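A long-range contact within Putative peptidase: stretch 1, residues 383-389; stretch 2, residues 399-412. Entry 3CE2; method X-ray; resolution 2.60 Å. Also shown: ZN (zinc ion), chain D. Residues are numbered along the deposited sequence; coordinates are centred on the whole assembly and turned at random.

Stretch 1 (383-389) HPYVLLN
Stretch 2 399-412: VIAHEGGHSMHSYF

Residues 399-412 lie within a longer helix, with phi/psi near -60/-45 and i to i+4 hydrogen bonds such as Ser-407 N to Glu-403 O (2.9 Å) and Tyr-411 N to Ser-407 O (2.8 Å). Against it runs a segment, extended over 383-388, with strand geometry about Val-386 (-112/119). The two chains run in opposite directions: CA of Pro-384 is 5.5 Å from CA of Ser-407, CA of Val-386 is 6.7 Å from CA of Glu-403, and CA of Leu-388 is 7.7 Å from CA of Ile-400. Two residues of extended chain thus match three or four of helix, and the gap widens toward Leu-388.

No hydrogen bond crosses; packing makes the contact, burying 344 Å² in all. Alternation sets the pattern in the strand, where Val-386 points its CA-to-CB bond toward the helix while Tyr-385 and Leu-387 point away. Pro-384 also points toward the helix, its CB 3.7 Å from Ser-407 OG and its CG 4.2 Å from Tyr-411 CB; Tyr-411 is t, with its ring oblique to the proline.

Ser-407, small and m, sits where the paired CA atoms come closest. Ser-407 OG lies 3.3 Å from Val-386 CG2 but turns back to its own helix, donating a weak hydrogen bond to Glu-403 O (3.1 Å). Val-386, t, also sets CG1 3.8 Å from Glu-403 CB, using the aliphatic base of an acidic residue as packing surface. At the wider end, Leu-388 starts sideways (chi1 -104°, chi2 40°), yet its end comes nearer, bringing CD2 to 3.7 Å from CG1 of Ile-400 (m, t).

The helix also serves the metal: NE2 of His-402 (t) and NE2 of His-406 (m) bind zinc at 2.1 and 2.2 Å, neither histidine touching the extended segment.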

# COMPACT_ATOMS: atom_id res chain seq x y z
N HIS A 383 0.37 21.63 -5.01
CA HIS A 383 -0.89 20.95 -4.83
C HIS A 383 -0.63 19.51 -5.25
O HIS A 383 0.48 19.22 -5.69
CB HIS A 383 -2.06 21.61 -5.59
CG HIS A 383 -1.68 22.16 -6.92
ND1 HIS A 383 -1.64 23.51 -7.18
CD2 HIS A 383 -1.36 21.54 -8.08
CE1 HIS A 383 -1.29 23.70 -8.44
NE2 HIS A 383 -1.12 22.52 -9.01
N PRO A 384 -1.60 18.60 -5.04
CA PRO A 384 -1.34 17.22 -5.45
C PRO A 384 -1.39 17.11 -6.97
O PRO A 384 -2.04 17.91 -7.64
CB PRO A 384 -2.49 16.43 -4.81
CG PRO A 384 -3.56 17.43 -4.57
CD PRO A 384 -2.93 18.77 -4.44
N TYR A 385 -0.68 16.14 -7.52
CA TYR A 385 -0.66 16.00 -8.95
C TYR A 385 -1.09 14.59 -9.22
O TYR A 385 -0.59 13.64 -8.61
CB TYR A 385 0.73 16.29 -9.50
CG TYR A 385 1.04 17.77 -9.62
CD1 TYR A 385 0.32 18.56 -10.51
CD2 TYR A 385 2.04 18.38 -8.84
CE1 TYR A 385 0.58 19.93 -10.65
CE2 TYR A 385 2.31 19.74 -8.96
CZ TYR A 385 1.57 20.51 -9.88
OH TYR A 385 1.79 21.86 -10.05
N VAL A 386 -2.07 14.45 -10.08
CA VAL A 386 -2.58 13.14 -10.42
C VAL A 386 -2.22 12.82 -11.85
O VAL A 386 -2.65 13.53 -12.78
CB VAL A 386 -4.09 13.11 -10.33
CG1 VAL A 386 -4.58 11.74 -10.69
CG2 VAL A 386 -4.51 13.47 -8.95
N LEU A 387 -1.44 11.76 -12.03
CA LEU A 387 -1.23 11.22 -13.35
C LEU A 387 -2.25 10.11 -13.70
O LEU A 387 -2.31 9.07 -13.06
CB LEU A 387 0.19 10.70 -13.49
CG LEU A 387 0.47 10.22 -14.92
CD1 LEU A 387 1.91 10.54 -15.33
CD2 LEU A 387 0.12 8.72 -15.07
N LEU A 388 -3.03 10.38 -14.73
CA LEU A 388 -4.02 9.44 -15.25
C LEU A 388 -3.66 8.99 -16.68
O LEU A 388 -2.87 9.64 -17.39
CB LEU A 388 -5.40 10.13 -15.28
CG LEU A 388 -6.53 9.88 -14.28
CD1 LEU A 388 -6.06 9.74 -12.88
CD2 LEU A 388 -7.59 10.98 -14.36
N ASN A 389 -4.26 7.88 -17.11
CA ASN A 389 -4.27 7.49 -18.52
C ASN A 389 -5.72 7.22 -18.91
O ASN A 389 -6.12 6.09 -19.22
CB ASN A 389 -3.37 6.28 -18.74
CG ASN A 389 -1.91 6.68 -18.92
OD1 ASN A 389 -1.53 7.21 -19.98
ND2 ASN A 389 -1.10 6.45 -17.89
N VAL A 399 -10.46 4.74 -10.68
CA VAL A 399 -9.06 5.12 -10.54
C VAL A 399 -8.97 6.61 -10.18
O VAL A 399 -8.15 7.02 -9.34
CB VAL A 399 -8.24 4.76 -11.82
CG1 VAL A 399 -6.91 5.45 -11.83
CG2 VAL A 399 -8.05 3.25 -11.89
N ILE A 400 -9.83 7.43 -10.78
CA ILE A 400 -9.96 8.81 -10.34
C ILE A 400 -10.39 8.87 -8.87
O ILE A 400 -9.82 9.64 -8.10
CB ILE A 400 -11.02 9.55 -11.14
CG1 ILE A 400 -10.59 9.70 -12.58
CG2 ILE A 400 -11.28 10.92 -10.55
CD1 ILE A 400 -11.67 10.34 -13.41
N ALA A 401 -11.38 8.05 -8.49
CA ALA A 401 -11.82 8.02 -7.09
C ALA A 401 -10.69 7.58 -6.17
O ALA A 401 -10.51 8.15 -5.09
CB ALA A 401 -13.04 7.12 -6.91
N HIS A 402 -9.90 6.60 -6.60
CA HIS A 402 -8.76 6.12 -5.83
C HIS A 402 -7.68 7.21 -5.68
O HIS A 402 -7.27 7.56 -4.57
CB HIS A 402 -8.18 4.91 -6.53
CG HIS A 402 -7.10 4.20 -5.76
ND1 HIS A 402 -7.35 3.08 -4.99
CD2 HIS A 402 -5.77 4.42 -5.69
CE1 HIS A 402 -6.22 2.65 -4.47
NE2 HIS A 402 -5.24 3.46 -4.86
N GLU A 403 -7.22 7.73 -6.81
CA GLU A 403 -6.16 8.73 -6.81
C GLU A 403 -6.64 10.02 -6.17
O GLU A 403 -5.88 10.70 -5.50
CB GLU A 403 -5.62 8.97 -8.23
CG GLU A 403 -4.95 7.74 -8.85
CD GLU A 403 -3.89 7.09 -7.95
OE1 GLU A 403 -3.44 7.72 -6.96
OE2 GLU A 403 -3.50 5.94 -8.21
N GLY A 404 -7.92 10.35 -6.37
CA GLY A 404 -8.52 11.51 -5.69
C GLY A 404 -8.46 11.35 -4.17
O GLY A 404 -8.25 12.32 -3.43
N GLY A 405 -8.63 10.13 -3.70
CA GLY A 405 -8.45 9.84 -2.31
C GLY A 405 -7.06 10.15 -1.78
O GLY A 405 -6.94 10.88 -0.79
N HIS A 406 -6.01 9.59 -2.41
CA HIS A 406 -4.63 9.86 -1.97
C HIS A 406 -4.39 11.34 -2.01
O HIS A 406 -3.77 11.92 -1.13
CB HIS A 406 -3.56 9.24 -2.89
CG HIS A 406 -3.46 7.75 -2.82
ND1 HIS A 406 -3.46 7.06 -1.63
CD2 HIS A 406 -3.31 6.83 -3.80
CE1 HIS A 406 -3.34 5.77 -1.88
NE2 HIS A 406 -3.25 5.60 -3.19
N SER A 407 -4.87 11.95 -3.08
CA SER A 407 -4.64 13.35 -3.33
C SER A 407 -5.23 14.26 -2.26
O SER A 407 -4.52 15.08 -1.72
CB SER A 407 -5.14 13.71 -4.73
OG SER A 407 -4.16 13.29 -5.66
N MET A 408 -6.52 14.09 -1.97
CA MET A 408 -7.14 14.85 -0.89
C MET A 408 -6.47 14.60 0.46
O MET A 408 -6.19 15.57 1.22
CB MET A 408 -8.64 14.57 -0.85
CG MET A 408 -9.37 15.12 -2.09
SD MET A 408 -9.25 16.94 -2.24
CE MET A 408 -10.56 17.45 -1.15
N HIS A 409 -6.14 13.34 0.75
CA HIS A 409 -5.41 13.01 1.98
C HIS A 409 -4.18 13.92 2.05
O HIS A 409 -3.97 14.64 3.05
CB HIS A 409 -4.96 11.55 1.94
CG HIS A 409 -4.57 10.98 3.27
ND1 HIS A 409 -4.35 11.75 4.40
CD2 HIS A 409 -4.33 9.70 3.64
CE1 HIS A 409 -4.01 10.97 5.41
NE2 HIS A 409 -3.98 9.72 4.97
N SER A 410 -3.38 13.90 0.98
CA SER A 410 -2.11 14.65 0.96
C SER A 410 -2.33 16.15 1.06
O SER A 410 -1.59 16.87 1.74
CB SER A 410 -1.31 14.32 -0.29
OG SER A 410 -0.48 13.17 -0.06
N TYR A 411 -3.35 16.61 0.36
CA TYR A 411 -3.69 17.99 0.31
C TYR A 411 -4.03 18.44 1.73
O TYR A 411 -3.43 19.38 2.23
CB TYR A 411 -4.89 18.16 -0.61
CG TYR A 411 -5.57 19.48 -0.51
CD1 TYR A 411 -5.12 20.57 -1.24
CD2 TYR A 411 -6.69 19.64 0.29
CE1 TYR A 411 -5.77 21.80 -1.17
CE2 TYR A 411 -7.35 20.87 0.39
CZ TYR A 411 -6.88 21.95 -0.34
OH TYR A 411 -7.52 23.16 -0.25
N PHE A 412 -4.95 17.74 2.37
CA PHE A 412 -5.36 18.09 3.72
C PHE A 412 -4.21 18.08 4.71
O PHE A 412 -4.11 18.96 5.54
CB PHE A 412 -6.44 17.14 4.21
CG PHE A 412 -7.82 17.49 3.76
CD1 PHE A 412 -8.26 18.80 3.80
CD2 PHE A 412 -8.69 16.50 3.34
CE1 PHE A 412 -9.56 19.12 3.42
CE2 PHE A 412 -9.99 16.81 2.94
CZ PHE A 412 -10.42 18.11 2.99
ZN ZN D . -3.33 3.60 -4.04